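Local coordinates for protein tetraacyldisaccharide 4'-kinase (Aquifex aeolicus, PDB 4EHX) that transfers the gamma-phosphate of ATP to the 4'-hydroxyl of a tetraacyldisaccharide 1-phosphate, forming lipid IVA in lipid A biosynthesis, at residues A[19-24]-A[170-175]; A[88-93]-A[103-108]; A[110-115]-A[128-133]; A[160-163]-A[168-171]. All coordinates share one frame; numbering follows the deposited sequence.

Contact 1: A[19-24]-A[170-175]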
loop_
_atom_site.group_PDB
_atom_site.type_symbol
_atom_site.label_atom_id
_atom_site.label_comp_id
_atom_site.label_asym_id
_atom_site.label_seq_id
_atom_site.Cartn_x
_atom_site.Cartn_y
_atom_site.Cartn_z
ATOM N N PHE A 19 -8.091 7.785 23.773
ATOM C CA PHE A 19 -8.697 6.874 24.745
ATOM C C PHE A 19 -8.490 5.421 24.326
ATOM O O PHE A 19 -8.089 4.582 25.139
ATOM C CB PHE A 19 -10.192 7.161 24.934
ATOM C CG PHE A 19 -10.856 6.247 25.933
ATOM C CD1 PHE A 19 -10.534 6.322 27.278
ATOM C CD2 PHE A 19 -11.790 5.307 25.524
ATOM C CE1 PHE A 19 -11.136 5.482 28.201
ATOM C CE2 PHE A 19 -12.407 4.467 26.450
ATOM C CZ PHE A 19 -12.072 4.552 27.781
ATOM N N ARG A 20 -8.732 5.125 23.054
ATOM C CA ARG A 20 -8.543 3.758 22.566
ATOM C C ARG A 20 -7.082 3.352 22.704
ATOM O O ARG A 20 -6.760 2.236 23.135
ATOM C CB ARG A 20 -8.993 3.638 21.099
ATOM C CG ARG A 20 -8.756 2.231 20.491
ATOM C CD ARG A 20 -9.439 2.061 19.115
ATOM N NE ARG A 20 -8.997 0.834 18.447
ATOM C CZ ARG A 20 -7.876 0.768 17.747
ATOM N NH1 ARG A 20 -7.131 1.860 17.619
ATOM N NH2 ARG A 20 -7.506 -0.364 17.166
ATOM N N ASN A 21 -6.177 4.256 22.344
ATOM C CA ASN A 21 -4.766 3.889 22.421
ATOM C C ASN A 21 -4.284 3.710 23.863
ATOM O O ASN A 21 -3.439 2.865 24.132
ATOM C CB ASN A 21 -3.888 4.871 21.649
ATOM C CG ASN A 21 -3.864 4.571 20.153
ATOM O OD1 ASN A 21 -3.824 3.413 19.749
ATOM N ND2 ASN A 21 -3.893 5.619 19.329
ATOM N N THR A 22 -4.837 4.495 24.781
ATOM C CA THR A 22 -4.519 4.310 26.201
ATOM C C THR A 22 -4.932 2.918 26.672
ATOM O O THR A 22 -4.196 2.249 27.417
ATOM C CB THR A 22 -5.190 5.385 27.070
ATOM O OG1 THR A 22 -4.644 6.665 26.731
ATOM C CG2 THR A 22 -4.959 5.110 28.548
ATOM N N LEU A 23 -6.098 2.461 26.226
ATOM C CA LEU A 23 -6.551 1.124 26.611
ATOM C C LEU A 23 -5.575 0.039 26.156
ATOM O O LEU A 23 -5.227 -0.857 26.936
ATOM C CB LEU A 23 -7.969 0.850 26.090
ATOM C CG LEU A 23 -9.051 1.743 26.711
ATOM C CD1 LEU A 23 -10.401 1.528 26.039
ATOM C CD2 LEU A 23 -9.146 1.501 28.204
ATOM N N TYR A 24 -5.114 0.116 24.909
ATOM C CA TYR A 24 -4.125 -0.853 24.442
ATOM C C TYR A 24 -2.789 -0.685 25.158
ATOM O O TYR A 24 -2.172 -1.674 25.535
ATOM C CB TYR A 24 -3.928 -0.783 22.931
ATOM C CG TYR A 24 -5.002 -1.538 22.170
ATOM C CD1 TYR A 24 -4.985 -2.926 22.120
ATOM C CD2 TYR A 24 -6.037 -0.865 21.533
ATOM C CE1 TYR A 24 -5.952 -3.621 21.439
ATOM C CE2 TYR A 24 -7.023 -1.562 20.839
ATOM C CZ TYR A 24 -6.972 -2.939 20.805
ATOM O OH TYR A 24 -7.933 -3.656 20.140
ATOM N N LEU A 170 -4.015 13.190 9.431
ATOM C CA LEU A 170 -3.516 12.195 10.377
ATOM C C LEU A 170 -4.640 11.318 10.939
ATOM O O LEU A 170 -5.684 11.819 11.386
ATOM C CB LEU A 170 -2.728 12.862 11.511
ATOM C CG LEU A 170 -1.424 13.555 11.104
ATOM C CD1 LEU A 170 -0.752 14.176 12.326
ATOM C CD2 LEU A 170 -0.494 12.566 10.409
ATOM N N ARG A 171 -4.430 10.007 10.918
ATOM C CA ARG A 171 -5.380 9.078 11.525
ATOM C C ARG A 171 -5.159 8.992 13.033
ATOM O O ARG A 171 -6.069 8.620 13.772
ATOM C CB ARG A 171 -5.266 7.680 10.888
ATOM C CG ARG A 171 -5.883 7.606 9.493
ATOM C CD ARG A 171 -5.924 6.177 8.952
ATOM N NE ARG A 171 -4.603 5.707 8.549
ATOM C CZ ARG A 171 -4.378 4.548 7.941
ATOM N NH1 ARG A 171 -5.388 3.732 7.658
ATOM N NH2 ARG A 171 -3.141 4.202 7.614
ATOM N N GLU A 172 -3.933 9.297 13.463
ATOM C CA GLU A 172 -3.541 9.289 14.878
ATOM C C GLU A 172 -2.536 10.396 15.116
ATOM O O GLU A 172 -1.799 10.770 14.197
ATOM C CB GLU A 172 -2.814 7.996 15.252
ATOM C CG GLU A 172 -3.485 6.729 14.899
ATOM C CD GLU A 172 -2.757 5.552 15.505
ATOM O OE1 GLU A 172 -2.077 4.814 14.757
ATOM O OE2 GLU A 172 -2.854 5.381 16.742
ATOM N N PRO A 173 -2.457 10.885 16.365
ATOM C CA PRO A 173 -1.500 11.925 16.752
ATOM C C PRO A 173 -0.084 11.444 16.531
ATOM O O PRO A 173 0.183 10.247 16.638
ATOM C CB PRO A 173 -1.743 12.083 18.253
ATOM C CG PRO A 173 -3.143 11.625 18.464
ATOM C CD PRO A 173 -3.379 10.539 17.467
ATOM N N LEU A 174 0.816 12.377 16.231
ATOM C CA LEU A 174 2.217 12.047 15.982
ATOM C C LEU A 174 2.919 11.357 17.160
ATOM O O LEU A 174 3.903 10.654 16.960
ATOM C CB LEU A 174 2.986 13.305 15.561
ATOM C CG LEU A 174 2.611 13.964 14.229
ATOM C CD1 LEU A 174 3.347 15.300 14.062
ATOM C CD2 LEU A 174 2.898 13.035 13.046
ATOM N N LYS A 175 2.437 11.554 18.389
ATOM C CA LYS A 175 3.059 10.879 19.534
ATOM C C LYS A 175 3.062 9.353 19.366
ATOM O O LYS A 175 3.893 8.656 19.951
ATOM C CB LYS A 175 2.371 11.256 20.861
ATOM C CG LYS A 175 0.996 10.623 21.062
ATOM C CD LYS A 175 0.358 11.018 22.416
ATOM C CE LYS A 175 -0.955 10.258 22.617
ATOM N NZ LYS A 175 -1.567 10.480 23.967
HETATM O O HOH W 1 -4.479 2.696 17.172
#
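The amide of Asn21 and the carboxylate of Glu172 meet through a single bond, their planes turned 35° apart and OE2 tilted from the amide plane. Asn21 ND2 donates to Glu172 OE2 over 2.8 Å, a bent bond (147° at the hydrogen), and it comes in nearly in line with the carboxylate C-O bond. One face of the neighbouring Arg20 guanidinium is covered by Tyr24 CE2 of the same helix, 3.6 Å above the guanidinium plane, toward its rim. Arg20 NH1 donates to a water at 2.8 Å, which in turn donates to Asn21 OD1, also at 2.8 Å, and to Glu172 OE2 at 3.2 Å. The contact joins the N-terminal helix 7-25 of this P-loop kinase to the loop leading into strand 182-186. Glu172 lies about 9 Å, side chain to side chain, from Ser45 of the predicted ATP site. With CG anti to the carbonyl carbon (chi1 -52°), the Glu172 chain extends toward helix 7-25 and meets Asn21 at about a right angle. Arg179 forms a salt bridge with Glu172 OE2 and Gln142 NE2 bonds to OE1, while Arg144 NH1 donates to Asn21 OD1.

Contact 2: A[88-93]-A[103-108]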
loop_
_atom_site.group_PDB
_atom_site.type_symbol
_atom_site.label_atom_id
_atom_site.label_comp_id
_atom_site.label_asym_id
_atom_site.label_seq_id
_atom_site.Cartn_x
_atom_site.Cartn_y
_atom_site.Cartn_z
ATOM N N GLY A 88 0.031 -16.135 -5.444
ATOM C CA GLY A 88 0.101 -15.495 -6.741
ATOM C C GLY A 88 -1.126 -15.759 -7.579
ATOM O O GLY A 88 -1.440 -14.971 -8.465
ATOM N N ASN A 89 -1.827 -16.858 -7.304
ATOM C CA ASN A 89 -2.997 -17.221 -8.107
ATOM C C ASN A 89 -4.293 -16.603 -7.580
ATOM O O ASN A 89 -4.793 -17.006 -6.532
ATOM C CB ASN A 89 -3.144 -18.745 -8.201
ATOM C CG ASN A 89 -1.990 -19.406 -8.936
ATOM O OD1 ASN A 89 -1.382 -18.813 -9.826
ATOM N ND2 ASN A 89 -1.686 -20.644 -8.569
ATOM N N LEU A 90 -4.828 -15.621 -8.302
ATOM C CA LEU A 90 -6.079 -14.979 -7.904
ATOM C C LEU A 90 -7.221 -15.999 -7.857
ATOM O O LEU A 90 -7.362 -16.847 -8.742
ATOM C CB LEU A 90 -6.422 -13.808 -8.843
ATOM C CG LEU A 90 -5.862 -12.435 -8.432
ATOM C CD1 LEU A 90 -6.496 -11.930 -7.124
ATOM C CD2 LEU A 90 -4.341 -12.477 -8.303
ATOM N N LYS A 91 -8.023 -15.926 -6.804
ATOM C CA LYS A 91 -9.123 -16.860 -6.615
ATOM C C LYS A 91 -10.475 -16.159 -6.699
ATOM O O LYS A 91 -11.513 -16.810 -6.659
ATOM C CB LYS A 91 -8.987 -17.568 -5.265
ATOM C CG LYS A 91 -7.760 -18.471 -5.190
ATOM C CD LYS A 91 -7.833 -19.520 -6.287
ATOM C CE LYS A 91 -6.512 -20.228 -6.501
ATOM N NZ LYS A 91 -6.660 -21.319 -7.524
ATOM N N VAL A 92 -10.456 -14.832 -6.793
ATOM C CA VAL A 92 -11.686 -14.051 -6.868
ATOM C C VAL A 92 -11.483 -12.836 -7.768
ATOM O O VAL A 92 -10.352 -12.477 -8.085
ATOM C CB VAL A 92 -12.108 -13.544 -5.474
ATOM C CG1 VAL A 92 -12.388 -14.713 -4.539
ATOM C CG2 VAL A 92 -11.022 -12.650 -4.898
ATOM N N SER A 93 -12.575 -12.195 -8.169
ATOM C CA SER A 93 -12.482 -10.973 -8.960
ATOM C C SER A 93 -12.220 -9.780 -8.046
ATOM O O SER A 93 -12.379 -9.880 -6.830
ATOM C CB SER A 93 -13.777 -10.749 -9.736
ATOM O OG SER A 93 -14.856 -10.521 -8.844
ATOM N N LEU A 103 -5.571 -5.575 -6.146
ATOM C CA LEU A 103 -4.373 -4.944 -6.680
ATOM C C LEU A 103 -3.110 -5.487 -6.011
ATOM O O LEU A 103 -2.127 -5.821 -6.681
ATOM C CB LEU A 103 -4.452 -3.423 -6.528
ATOM C CG LEU A 103 -3.197 -2.636 -6.924
ATOM C CD1 LEU A 103 -2.750 -2.953 -8.360
ATOM C CD2 LEU A 103 -3.435 -1.132 -6.737
ATOM N N MET A 104 -3.123 -5.562 -4.681
ATOM C CA MET A 104 -1.978 -6.129 -3.960
ATOM C C MET A 104 -1.639 -7.521 -4.487
ATOM O O MET A 104 -0.480 -7.851 -4.718
ATOM C CB MET A 104 -2.284 -6.201 -2.454
ATOM C CG MET A 104 -1.074 -6.473 -1.560
ATOM S SD MET A 104 -0.104 -4.987 -1.225
ATOM C CE MET A 104 -1.400 -3.778 -1.016
ATOM N N ALA A 105 -2.659 -8.353 -4.659
ATOM C CA ALA A 105 -2.430 -9.706 -5.174
ATOM C C ALA A 105 -1.827 -9.712 -6.585
ATOM O O ALA A 105 -0.955 -10.529 -6.905
ATOM C CB ALA A 105 -3.733 -10.516 -5.133
ATOM N N LYS A 106 -2.284 -8.803 -7.442
ATOM C CA LYS A 106 -1.730 -8.756 -8.790
ATOM C C LYS A 106 -0.286 -8.271 -8.749
ATOM O O LYS A 106 0.537 -8.677 -9.564
ATOM C CB LYS A 106 -2.574 -7.869 -9.719
ATOM C CG LYS A 106 -3.983 -8.380 -9.992
ATOM C CD LYS A 106 -4.021 -9.802 -10.588
ATOM C CE LYS A 106 -3.368 -9.879 -11.939
ATOM N NZ LYS A 106 -3.914 -11.008 -12.794
ATOM N N LEU A 107 0.027 -7.412 -7.787
ATOM C CA LEU A 107 1.400 -6.919 -7.661
ATOM C C LEU A 107 2.365 -7.901 -6.981
ATOM O O LEU A 107 3.571 -7.663 -6.988
ATOM C CB LEU A 107 1.428 -5.569 -6.935
ATOM C CG LEU A 107 0.729 -4.399 -7.623
ATOM C CD1 LEU A 107 0.546 -3.259 -6.628
ATOM C CD2 LEU A 107 1.538 -3.978 -8.864
ATOM N N LEU A 108 1.845 -8.991 -6.406
ATOM C CA LEU A 108 2.691 -9.977 -5.716
ATOM C C LEU A 108 2.475 -11.417 -6.198
ATOM O O LEU A 108 1.825 -12.211 -5.514
ATOM C CB LEU A 108 2.433 -9.933 -4.202
ATOM C CG LEU A 108 2.527 -8.598 -3.462
ATOM C CD1 LEU A 108 1.858 -8.710 -2.103
ATOM C CD2 LEU A 108 3.970 -8.173 -3.321
HETATM O O HOH W 2 -0.691 -12.390 -8.868
#
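Leu90 makes the apolar part of the contact, spreading its two methyls over one turn of helix 99-107. Leu90 CD1 lies 3.7 Å from Ala105 CB, and Leu90 CD2 is almost as near to that methyl, at 3.8 Å from Ala105 CB, so the fork straddles it. Leu90 CD2 also packs closely on the aliphatic part of Lys106, 3.5 Å from Lys106 CD. The Lys106 side chain starts away from strand 89-90 but bends at chi2 (-57°) and again at chi3 (-63°), which swings its methylenes back across the leucine. Its NZ goes on to a hydrogen bond with Gln286 OE1. Strand 89-90 pairs antiparallel with strand 81-86 at the margin of the P-loop NTPase sheet, and the helix runs past this hairpin, where Leu90 touches Val84 and Ala105 touches Ser85 of strand 81-86. An alanine in place of Leu90 is likely to open a gap beside Ala105 CB and leave Lys106 CD without the methyl it rests on. The polar part runs through water: one molecule donates to Gly88 O and to Ala105 O, 2.7 Å from each, bridging the turn of the hairpin and the last turn of the helix. Backbone meets backbone where Gly88 CA lies 3.9 Å from Leu108 O. Gly88 has a positive phi (103°), at which a CB would jam against the preceding carbonyl oxygen.

Contact 3: A[110-115]-A[128-133]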
loop_
_atom_site.group_PDB
_atom_site.type_symbol
_atom_site.label_atom_id
_atom_site.label_comp_id
_atom_site.label_asym_id
_atom_site.label_seq_id
_atom_site.Cartn_x
_atom_site.Cartn_y
_atom_site.Cartn_z
ATOM N N HIS A 110 3.991 -14.265 -6.153
ATOM C CA HIS A 110 4.369 -15.477 -5.405
ATOM C C HIS A 110 3.839 -15.465 -3.964
ATOM O O HIS A 110 4.240 -16.281 -3.127
ATOM C CB HIS A 110 5.887 -15.625 -5.358
ATOM C CG HIS A 110 6.536 -15.487 -6.697
ATOM N ND1 HIS A 110 6.474 -16.474 -7.657
ATOM C CD2 HIS A 110 7.233 -14.465 -7.249
ATOM C CE1 HIS A 110 7.114 -16.071 -8.739
ATOM N NE2 HIS A 110 7.584 -14.855 -8.519
ATOM N N VAL A 111 2.931 -14.551 -3.689
ATOM C CA VAL A 111 2.503 -14.326 -2.307
ATOM C C VAL A 111 0.998 -14.535 -2.163
ATOM O O VAL A 111 0.246 -14.206 -3.074
ATOM C CB VAL A 111 2.873 -12.895 -1.882
ATOM C CG1 VAL A 111 2.358 -12.607 -0.502
ATOM C CG2 VAL A 111 4.397 -12.703 -1.944
ATOM N N SER A 112 0.555 -15.077 -1.026
ATOM C CA SER A 112 -0.877 -15.191 -0.765
ATOM C C SER A 112 -1.447 -13.873 -0.228
ATOM O O SER A 112 -0.732 -13.083 0.374
ATOM C CB SER A 112 -1.182 -16.341 0.208
ATOM O OG SER A 112 -0.794 -17.598 -0.336
ATOM N N VAL A 113 -2.733 -13.645 -0.469
ATOM C CA VAL A 113 -3.422 -12.454 0.032
ATOM C C VAL A 113 -4.756 -12.877 0.619
ATOM O O VAL A 113 -5.543 -13.601 -0.009
ATOM C CB VAL A 113 -3.671 -11.414 -1.073
ATOM C CG1 VAL A 113 -4.465 -10.212 -0.519
ATOM C CG2 VAL A 113 -2.348 -10.953 -1.666
ATOM N N VAL A 114 -4.999 -12.433 1.840
ATOM C CA VAL A 114 -6.254 -12.711 2.521
ATOM C C VAL A 114 -6.870 -11.383 2.959
ATOM O O VAL A 114 -6.177 -10.511 3.484
ATOM C CB VAL A 114 -6.021 -13.655 3.737
ATOM C CG1 VAL A 114 -7.242 -13.675 4.656
ATOM C CG2 VAL A 114 -5.649 -15.063 3.244
ATOM N N ALA A 115 -8.165 -11.221 2.688
ATOM C CA ALA A 115 -8.889 -10.023 3.083
ATOM C C ALA A 115 -9.777 -10.359 4.279
ATOM O O ALA A 115 -10.580 -11.292 4.236
ATOM C CB ALA A 115 -9.738 -9.492 1.913
ATOM N N GLU A 128 -4.695 -22.351 8.239
ATOM C CA GLU A 128 -5.417 -23.575 7.935
ATOM C C GLU A 128 -5.274 -23.983 6.468
ATOM O O GLU A 128 -5.022 -25.144 6.163
ATOM C CB GLU A 128 -6.893 -23.395 8.299
ATOM C CG GLU A 128 -7.783 -24.582 7.983
ATOM C CD GLU A 128 -9.222 -24.336 8.395
ATOM O OE1 GLU A 128 -9.538 -23.198 8.809
ATOM O OE2 GLU A 128 -10.035 -25.279 8.310
ATOM N N LYS A 129 -5.418 -23.021 5.561
ATOM C CA LYS A 129 -5.521 -23.329 4.134
ATOM C C LYS A 129 -4.234 -23.119 3.338
ATOM O O LYS A 129 -4.065 -23.712 2.278
ATOM C CB LYS A 129 -6.631 -22.489 3.487
ATOM C CG LYS A 129 -8.003 -22.621 4.130
ATOM C CD LYS A 129 -8.549 -24.031 4.009
ATOM C CE LYS A 129 -9.964 -24.116 4.563
ATOM N NZ LYS A 129 -10.457 -25.528 4.601
ATOM N N LEU A 130 -3.342 -22.261 3.821
ATOM C CA LEU A 130 -2.203 -21.834 3.006
ATOM C C LEU A 130 -0.829 -22.135 3.630
ATOM O O LEU A 130 0.204 -21.931 2.990
ATOM C CB LEU A 130 -2.304 -20.332 2.729
ATOM C CG LEU A 130 -3.563 -19.794 2.031
ATOM C CD1 LEU A 130 -3.673 -18.274 2.154
ATOM C CD2 LEU A 130 -3.607 -20.222 0.567
ATOM N N SER A 131 -0.837 -22.600 4.877
ATOM C CA SER A 131 0.373 -22.761 5.703
ATOM C C SER A 131 1.541 -21.775 5.487
ATOM O O SER A 131 2.671 -22.178 5.231
ATOM C CB SER A 131 0.879 -24.205 5.647
ATOM O OG SER A 131 1.144 -24.591 4.315
ATOM N N PRO A 132 1.268 -20.474 5.613
ATOM C CA PRO A 132 2.322 -19.461 5.493
ATOM C C PRO A 132 3.382 -19.539 6.596
ATOM O O PRO A 132 3.129 -20.054 7.683
ATOM C CB PRO A 132 1.545 -18.142 5.584
ATOM C CG PRO A 132 0.387 -18.473 6.456
ATOM C CD PRO A 132 0.016 -19.898 6.150
ATOM N N GLU A 133 4.574 -19.032 6.302
ATOM C CA GLU A 133 5.628 -18.936 7.302
ATOM C C GLU A 133 5.706 -17.554 7.945
ATOM O O GLU A 133 6.302 -17.398 8.998
ATOM C CB GLU A 133 6.966 -19.280 6.665
ATOM C CG GLU A 133 7.037 -20.742 6.301
ATOM C CD GLU A 133 8.248 -21.074 5.462
ATOM O OE1 GLU A 133 8.450 -20.427 4.420
ATOM O OE2 GLU A 133 8.997 -21.982 5.861
#
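Leu130, at the C-terminal end of helix 119-130, presses its branched end on Ser112 and Val114 of strand 112-116, the helix and strand following one another in the alpha/beta core of the P-loop NTPase fold. Leu130 CD1 does most of the touching: it lies 3.7 Å from Ser112 CB and 3.9 Å from Val114 CG2, two alternate residues that point to the same face of the strand. Leu130 and Val114 lie alongside each other, pointing opposite ways. Val114 presents CG2 because its CG1 is anti to the backbone N (chi1 166°), which leaves CG2 beside that N and facing the leucine. The other methyl, Leu130 CD2, stands 4.0 Å from Ser112 OG. Around this first shell, Val114 also rests on Cys68 of strand 67-71 and on Thr81 of strand 81-86, the strands flanking 112-116, and Leu130 touches Glu86. Ser131, with positive phi, turns the chain out of the helix toward strand 134-138, and Arg66 NH2 bonds to Leu130 O. Tyr87 reaches both segments: its backbone N donates to Ser112 OG, and its OH donates to Leu130 O.

Contact 4: A[160-163]-A[168-171]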
loop_
_atom_site.group_PDB
_atom_site.type_symbol
_atom_site.label_atom_id
_atom_site.label_comp_id
_atom_site.label_asym_id
_atom_site.label_seq_id
_atom_site.Cartn_x
_atom_site.Cartn_y
_atom_site.Cartn_z
ATOM N N LEU A 160 4.744 15.100 9.334
ATOM C CA LEU A 160 5.281 15.795 10.511
ATOM C C LEU A 160 4.688 17.188 10.701
ATOM O O LEU A 160 4.754 17.758 11.794
ATOM C CB LEU A 160 6.805 15.896 10.426
ATOM C CG LEU A 160 7.588 14.582 10.419
ATOM C CD1 LEU A 160 9.070 14.860 10.260
ATOM C CD2 LEU A 160 7.326 13.797 11.695
ATOM N N LYS A 161 4.105 17.732 9.640
ATOM C CA LYS A 161 3.519 19.064 9.706
ATOM C C LYS A 161 1.995 19.015 9.715
ATOM O O LYS A 161 1.347 20.055 9.721
ATOM C CB LYS A 161 3.996 19.903 8.518
ATOM C CG LYS A 161 5.513 19.983 8.385
ATOM C CD LYS A 161 5.945 20.656 7.084
ATOM C CE LYS A 161 5.685 19.765 5.880
ATOM N NZ LYS A 161 6.341 20.280 4.646
ATOM N N ASP A 162 1.429 17.810 9.720
ATOM C CA ASP A 162 0.000 17.620 9.488
ATOM C C ASP A 162 -0.818 17.640 10.789
ATOM O O ASP A 162 -0.270 17.777 11.880
ATOM C CB ASP A 162 -0.218 16.295 8.749
ATOM C CG ASP A 162 -1.404 16.334 7.794
ATOM O OD1 ASP A 162 -2.408 17.002 8.110
ATOM O OD2 ASP A 162 -1.330 15.694 6.719
ATOM N N ARG A 163 -2.133 17.495 10.656
ATOM C CA ARG A 163 -3.045 17.537 11.793
ATOM C C ARG A 163 -4.012 16.360 11.750
ATOM O O ARG A 163 -4.216 15.751 10.703
ATOM C CB ARG A 163 -3.841 18.846 11.786
ATOM C CG ARG A 163 -3.001 20.100 11.987
ATOM C CD ARG A 163 -3.844 21.356 11.816
ATOM N NE ARG A 163 -4.464 21.418 10.494
ATOM C CZ ARG A 163 -5.131 22.469 10.022
ATOM N NH1 ARG A 163 -5.269 23.563 10.760
ATOM N NH2 ARG A 163 -5.659 22.426 8.806
ATOM N N GLY A 168 -6.901 17.773 9.292
ATOM C CA GLY A 168 -5.748 17.340 8.515
ATOM C C GLY A 168 -5.896 15.899 8.083
ATOM O O GLY A 168 -7.005 15.367 8.078
ATOM N N ASN A 169 -4.779 15.257 7.746
ATOM C CA ASN A 169 -4.806 13.892 7.230
ATOM C C ASN A 169 -4.375 12.812 8.210
ATOM O O ASN A 169 -4.360 11.635 7.859
ATOM C CB ASN A 169 -3.941 13.783 5.968
ATOM C CG ASN A 169 -4.362 14.752 4.898
ATOM O OD1 ASN A 169 -5.423 14.597 4.293
ATOM N ND2 ASN A 169 -3.541 15.768 4.663
ATOM N N LEU A 170 -4.015 13.190 9.431
ATOM C CA LEU A 170 -3.516 12.195 10.377
ATOM C C LEU A 170 -4.640 11.318 10.939
ATOM O O LEU A 170 -5.684 11.819 11.386
ATOM C CB LEU A 170 -2.728 12.862 11.511
ATOM C CG LEU A 170 -1.424 13.555 11.104
ATOM C CD1 LEU A 170 -0.752 14.176 12.326
ATOM C CD2 LEU A 170 -0.494 12.566 10.409
ATOM N N ARG A 171 -4.430 10.007 10.918
ATOM C CA ARG A 171 -5.380 9.078 11.525
ATOM C C ARG A 171 -5.159 8.992 13.033
ATOM O O ARG A 171 -6.069 8.620 13.772
ATOM C CB ARG A 171 -5.266 7.680 10.888
ATOM C CG ARG A 171 -5.883 7.606 9.493
ATOM C CD ARG A 171 -5.924 6.177 8.952
ATOM N NE ARG A 171 -4.603 5.707 8.549
ATOM C CZ ARG A 171 -4.378 4.548 7.941
ATOM N NH1 ARG A 171 -5.388 3.732 7.658
ATOM N NH2 ARG A 171 -3.141 4.202 7.614
#
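Asp162 reaches over the turn and grips Asn169 with both carboxylate oxygens. Its first torsion is away from the staggered positions (chi1 -147°), a setting the three bonds probably pay for, and it aims one oxygen at backbone and the other at a side-chain amide. Asp162 OD1 takes the N-H of Asn169 nearly straight at 3.0 Å, from above the carboxylate plane (47° out of it). The same OD1 uses its anti lone pair for Arg163 N, only 2.6 Å away, so two backbone donors hold one oxygen. Asp162 OD2 accepts Asn169 ND2 at 3.0 Å through its syn lone pair, and it lies in the plane of the amide, although amide and carboxylate stand nearly perpendicular to each other (87°). Asn169 carries its CG beside its own backbone N, which brings ND2 back to the aspartate. Beneath the polar pair, Leu170 CG packs 3.8 Å from Asp162 CB, and Leu170 N donates to Arg163 O at 2.9 Å. Gly168 CA sits tight, 3.1 Å from Arg163 O; a CB there would collide with that oxygen and with Asp162 OD1. An alanine instead of Asp162 would probably leave Asn169 N and Arg163 N without their shared acceptor and the Asn169 amide free to rotate. Backbone hydrogen bonds then tie Asn169 to Val46 and Arg171 to Leu44, so this loop turn lies directly against the predicted ATP-binding P-loop, Ser45 to Thr52.

Contact 1 joins the N-terminal helix 7-25 to the loop before strand 182-186, and contacts 2 and 3 are nested in the chain it encloses; contact 4 ends on the same stretch, sharing Leu170 and Arg171. Contacts 2 and 3 come one after the other on strand 89-90, helix 99-107, strand 112-116 and helix 119-130, with centres 12 Å apart, and meet where Ala105 packs on Val113. Contacts 1 and 4, centres 13 Å apart, touch through Leu174 and Leu160. The two pairs lie 30 to 34 Å apart between centres: one packs helices 99-107 and 119-130 around strand 112-116, and the other lies near the predicted ATP site, contact 4 closer than contact 1.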